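Long-range contact in hypothetical Membrane Spanning Protein (PDB 2FB5), which catalyses the condensation of two ATP molecules into the second messenger cyclic di-AMP and is required for efficient spore formation: residues L95-R100 / G136-K141. Residue numbers count along the deposited sequence, not the author numbering.
Sequences LIVVER and GAVLVK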
# COMPACT_ATOMS: atom_id res chain seq x y z
N LEU A 95 5.43 13.63 28.51
CA LEU A 95 5.56 12.24 28.10
C LEU A 95 4.22 11.83 27.49
O LEU A 95 3.25 11.63 28.22
CB LEU A 95 5.90 11.37 29.31
CG LEU A 95 6.15 9.87 29.14
CD1 LEU A 95 7.35 9.61 28.25
CD2 LEU A 95 6.37 9.21 30.51
N ILE A 96 4.16 11.74 26.16
CA ILE A 96 2.90 11.49 25.45
C ILE A 96 2.96 10.22 24.61
O ILE A 96 3.68 10.15 23.61
CB ILE A 96 2.50 12.67 24.52
CG1 ILE A 96 2.39 13.98 25.34
CG2 ILE A 96 1.20 12.34 23.79
CD1 ILE A 96 2.03 15.25 24.51
N VAL A 97 2.20 9.21 25.04
CA VAL A 97 2.11 7.93 24.34
C VAL A 97 1.04 8.03 23.25
O VAL A 97 -0.11 8.38 23.54
CB VAL A 97 1.68 6.80 25.31
CG1 VAL A 97 1.46 5.48 24.57
CG2 VAL A 97 2.74 6.61 26.41
N VAL A 98 1.40 7.73 22.00
CA VAL A 98 0.38 7.60 20.98
C VAL A 98 0.20 6.13 20.64
O VAL A 98 1.11 5.50 20.10
CB VAL A 98 0.70 8.41 19.71
CG1 VAL A 98 -0.46 8.33 18.73
CG2 VAL A 98 1.02 9.86 20.09
N GLU A 99 -0.97 5.59 20.99
CA GLU A 99 -1.32 4.22 20.67
C GLU A 99 -1.34 4.03 19.17
O GLU A 99 -1.89 4.87 18.42
CB GLU A 99 -2.69 3.85 21.25
CG GLU A 99 -2.99 2.36 21.19
CD GLU A 99 -4.25 1.97 21.96
OE1 GLU A 99 -4.50 2.54 23.05
OE2 GLU A 99 -4.99 1.09 21.48
N ARG A 100 -0.72 2.94 18.72
CA ARG A 100 -0.69 2.63 17.28
C ARG A 100 -1.49 1.34 17.02
O ARG A 100 -2.68 1.30 17.36
CB ARG A 100 0.76 2.68 16.72
CG ARG A 100 1.33 4.13 16.71
CD ARG A 100 2.80 4.24 16.30
NE ARG A 100 3.03 4.16 14.86
CZ ARG A 100 3.72 3.18 14.27
NH1 ARG A 100 4.24 2.20 14.99
NH2 ARG A 100 3.90 3.19 12.96
N GLY A 136 3.87 11.74 35.07
CA GLY A 136 3.49 10.49 34.42
C GLY A 136 3.13 10.75 32.97
O GLY A 136 3.30 11.86 32.49
N ALA A 137 2.63 9.72 32.28
CA ALA A 137 2.39 9.79 30.85
C ALA A 137 0.93 10.07 30.51
O ALA A 137 0.02 9.58 31.18
CB ALA A 137 2.80 8.48 30.19
N VAL A 138 0.73 10.83 29.44
CA VAL A 138 -0.57 10.91 28.80
C VAL A 138 -0.68 9.78 27.77
O VAL A 138 0.29 9.48 27.08
CB VAL A 138 -0.76 12.28 28.11
CG1 VAL A 138 -1.76 12.21 26.96
CG2 VAL A 138 -1.22 13.29 29.14
N LEU A 139 -1.85 9.15 27.70
CA LEU A 139 -2.14 8.18 26.65
C LEU A 139 -3.11 8.79 25.66
O LEU A 139 -4.16 9.29 26.06
CB LEU A 139 -2.77 6.92 27.24
CG LEU A 139 -3.35 5.87 26.26
CD1 LEU A 139 -2.32 5.45 25.21
CD2 LEU A 139 -3.83 4.65 27.06
N VAL A 140 -2.77 8.74 24.37
CA VAL A 140 -3.62 9.27 23.31
C VAL A 140 -4.08 8.08 22.45
O VAL A 140 -3.26 7.25 22.04
CB VAL A 140 -2.84 10.28 22.43
CG1 VAL A 140 -3.55 10.54 21.10
CG2 VAL A 140 -2.59 11.59 23.19
N LYS A 141 -5.39 7.98 22.21
CA LYS A 141 -5.92 7.02 21.26
C LYS A 141 -6.68 7.84 20.23
O LYS A 141 -7.72 8.40 20.54
CB LYS A 141 -6.86 6.03 21.94
CG LYS A 141 -7.64 5.13 20.99
CD LYS A 141 -6.75 4.05 20.39
CE LYS A 141 -7.58 3.00 19.66
NZ LYS A 141 -6.71 1.85 19.28
O HOH W 1 -4.60 3.03 17.42
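Two layers of aliphatic side chains, one on each face of the sheet, make up the apolar centre. On one face I96 CG2 lies 4.3 Å from V138 CG1 and 3.9 Å from V140 CG2, so the isoleucine touches both valines; V98 CG1 to V140 CG1, at 4.5 Å, is looser. On the other face V97 bridges two partners, its CG1 3.8 Å from L139 CD1 and its CG2 4.2 Å from A137 CB, while L95 CD2 packs 3.7 Å from the same A137 CB. Helix 166-175 covers this second face, where A170 and A171 meet L95 and L174 meets V97.

Between the layers runs a parallel backbone pairing, established by CA-CA distances of 4.8–4.9 Å from L95–A137 to V98–V140 and by strand axes inclined at 24°. Its hydrogen bonds interlock: V138 N to L95 O (2.9 Å), V97 N to V138 O (2.8 Å), V140 N to V97 O (2.8 Å) and E99 N to V140 O (3.0 Å). Outer edges are also occupied, I96 and V98 bonding to strand 181-185 and A137 and L139 to strand 144-150, which places the pair inside the mixed sheet of the DisA-type nucleotide-binding domain.

Beyond V98 the contact turns polar. E99 OE2 forms a salt bridge with K141 NZ at 2.9 Å, and a water accepts from K141 NZ (3.1 Å) and donates to R100 O (2.6 Å). R100 itself points away, its guanidinium bound to the carbonyls of Y69 and D179. Four backbone hydrogen bonds thus fix the register of two buried aliphatic strands, and the ion pair and water mark the passage from core toward solvent.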